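Local coordinates for protein cyclopropane mycolic acid synthase 3 (Mycobacterium tuberculosis, PDB 1L1E) that probably transfers a methylene group from S-adenosylmethionine to a double bond of an alpha mycolic acid, closing a cyclopropane ring at its proximal position, at residues Leu60-Gly65 against Glu84-Asn89. Residues are numbered along the deposited sequence; the frame is centred on the assembly and turned at random.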
loop_
_atom_site.group_PDB
_atom_site.type_symbol
_atom_site.label_atom_id
_atom_site.label_comp_id
_atom_site.label_asym_id
_atom_site.label_seq_id
_atom_site.Cartn_x
_atom_site.Cartn_y
_atom_site.Cartn_z
ATOM N N LEU A 60 11.712 8.777 -5.583
ATOM C CA LEU A 60 12.532 7.864 -6.373
ATOM C C LEU A 60 13.360 8.593 -7.435
ATOM O O LEU A 60 14.055 7.961 -8.236
ATOM C CB LEU A 60 11.635 6.806 -7.026
ATOM C CG LEU A 60 10.783 6.004 -6.039
ATOM C CD1 LEU A 60 9.928 4.975 -6.772
ATOM C CD2 LEU A 60 11.697 5.314 -5.057
ATOM N N ASN A 61 13.285 9.922 -7.430
ATOM C CA ASN A 61 14.016 10.762 -8.375
ATOM C C ASN A 61 14.018 10.156 -9.789
ATOM O O ASN A 61 15.061 9.995 -10.429
ATOM C CB ASN A 61 15.438 10.999 -7.846
ATOM C CG ASN A 61 15.440 11.730 -6.504
ATOM O OD1 ASN A 61 16.427 11.702 -5.763
ATOM N ND2 ASN A 61 14.325 12.396 -6.189
ATOM N N LEU A 62 12.818 9.826 -10.255
ATOM C CA LEU A 62 12.605 9.239 -11.571
ATOM C C LEU A 62 13.055 10.122 -12.737
ATOM O O LEU A 62 12.808 11.333 -12.758
ATOM C CB LEU A 62 11.123 8.898 -11.754
ATOM C CG LEU A 62 10.565 7.724 -10.948
ATOM C CD1 LEU A 62 9.061 7.666 -11.119
ATOM C CD2 LEU A 62 11.207 6.417 -11.422
ATOM N N GLU A 63 13.720 9.503 -13.705
ATOM C CA GLU A 63 14.188 10.208 -14.892
ATOM C C GLU A 63 13.589 9.481 -16.093
ATOM O O GLU A 63 13.409 8.260 -16.059
ATOM C CB GLU A 63 15.710 10.174 -14.968
ATOM C CG GLU A 63 16.417 10.727 -13.736
ATOM C CD GLU A 63 16.233 12.221 -13.561
ATOM O OE1 GLU A 63 16.813 12.779 -12.605
ATOM O OE2 GLU A 63 15.513 12.840 -14.373
ATOM N N PRO A 64 13.271 10.220 -17.169
ATOM C CA PRO A 64 12.685 9.603 -18.363
ATOM C C PRO A 64 13.501 8.432 -18.907
ATOM O O PRO A 64 14.721 8.506 -19.005
ATOM C CB PRO A 64 12.612 10.766 -19.354
ATOM C CG PRO A 64 12.382 11.948 -18.458
ATOM C CD PRO A 64 13.362 11.683 -17.321
ATOM N N GLY A 65 12.822 7.346 -19.246
ATOM C CA GLY A 65 13.531 6.210 -19.793
ATOM C C GLY A 65 13.917 5.137 -18.797
ATOM O O GLY A 65 14.326 4.051 -19.214
ATOM N N GLU A 84 2.649 8.416 -17.460
ATOM C CA GLU A 84 2.150 9.724 -17.892
ATOM C C GLU A 84 2.837 10.961 -17.334
ATOM O O GLU A 84 3.155 11.884 -18.089
ATOM C CB GLU A 84 0.650 9.819 -17.619
ATOM C CG GLU A 84 -0.186 8.874 -18.452
ATOM C CD GLU A 84 -1.663 8.997 -18.149
ATOM O OE1 GLU A 84 -2.461 8.279 -18.795
ATOM O OE2 GLU A 84 -2.027 9.812 -17.266
ATOM N N LYS A 85 3.064 11.006 -16.023
ATOM C CA LYS A 85 3.709 12.176 -15.441
ATOM C C LYS A 85 5.229 12.134 -15.413
ATOM O O LYS A 85 5.881 13.159 -15.600
ATOM C CB LYS A 85 3.205 12.438 -14.009
ATOM C CG LYS A 85 3.897 13.635 -13.358
ATOM C CD LYS A 85 3.370 13.972 -11.966
ATOM C CE LYS A 85 4.196 15.109 -11.366
ATOM N NZ LYS A 85 3.535 15.737 -10.190
ATOM N N TYR A 86 5.805 10.959 -15.177
ATOM C CA TYR A 86 7.255 10.870 -15.101
ATOM C C TYR A 86 7.915 10.258 -16.334
ATOM O O TYR A 86 9.135 10.235 -16.440
ATOM C CB TYR A 86 7.652 10.107 -13.829
ATOM C CG TYR A 86 7.060 10.722 -12.566
ATOM C CD1 TYR A 86 5.728 10.484 -12.207
ATOM C CD2 TYR A 86 7.817 11.569 -11.757
ATOM C CE1 TYR A 86 5.166 11.079 -11.070
ATOM C CE2 TYR A 86 7.262 12.174 -10.612
ATOM C CZ TYR A 86 5.942 11.920 -10.282
ATOM O OH TYR A 86 5.394 12.507 -9.165
ATOM N N ASP A 87 7.105 9.756 -17.258
ATOM C CA ASP A 87 7.605 9.183 -18.507
ATOM C C ASP A 87 8.620 8.040 -18.350
ATOM O O ASP A 87 9.673 8.033 -18.998
ATOM C CB ASP A 87 8.196 10.312 -19.364
ATOM C CG ASP A 87 8.544 9.866 -20.763
ATOM O OD1 ASP A 87 7.851 8.967 -21.282
ATOM O OD2 ASP A 87 9.499 10.422 -21.350
ATOM N N VAL A 88 8.299 7.072 -17.498
ATOM C CA VAL A 88 9.183 5.932 -17.281
ATOM C C VAL A 88 8.523 4.644 -17.737
ATOM O O VAL A 88 7.315 4.605 -17.954
ATOM C CB VAL A 88 9.559 5.778 -15.781
ATOM C CG1 VAL A 88 10.269 7.015 -15.302
ATOM C CG2 VAL A 88 8.299 5.514 -14.932
ATOM N N ASN A 89 9.332 3.600 -17.902
ATOM C CA ASN A 89 8.852 2.276 -18.288
ATOM C C ASN A 89 8.466 1.633 -16.956
ATOM O O ASN A 89 9.049 1.973 -15.922
ATOM C CB ASN A 89 9.986 1.466 -18.938
ATOM C CG ASN A 89 10.605 2.180 -20.126
ATOM O OD1 ASN A 89 9.984 2.305 -21.191
ATOM N ND2 ASN A 89 11.831 2.661 -19.948
HETATM O O HOH W 1 11.102 12.006 -14.982
#
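Leu62 CD1 reaches the base of the Tyr86 ring obliquely, 3.9 Å from Tyr86 CB and close to CG and CD2, while CG of the neighbouring Lys85 lies over one ring face, offset toward the rim. At the far end of the ring, the Tyr86 hydroxyl makes a weak hydrogen bond to Asp54 on helix 45-58. The leucine CG stands anti to the carbonyl carbon, beside the backbone N (chi1 -71°), and from there CD1 goes to Tyr86 and CD2 to Val88 CG1, at 4.0 Å. The Leu62 side chain crosses both partners at about a right angle. Val88 CG1 also touches the carbonyl oxygen of Glu63, and Val88 itself is buried, its side chain packed near Leu68 of strand 67-71.

Gly65 N donates to Asp87 O at 3.2 Å, fairly straight at 159° at the hydrogen. Arg114 NE bonds to it as well, so this oxygen takes two N-H bonds, with a CH...O contact from Pro64 CA beside them. A water bridges the two segments, giving its hydrogens to Leu62 O (2.9 Å) and Tyr86 O (3.0 Å). Asn89 ND2 comes close to Gly65 O at a poor angle; its amide is held instead by Ser115 N at OD1 and, weakly, by Met66 O at ND2.

Here, at the surface, a small hydrophobic contact flanked by backbone and water bonds joins the approaches to the adjacent parallel strands 67-71 and 89-94 of the Rossmann-like methyltransferase fold. The positive charge of Arg114 would probably draw electron density toward Asp87 O.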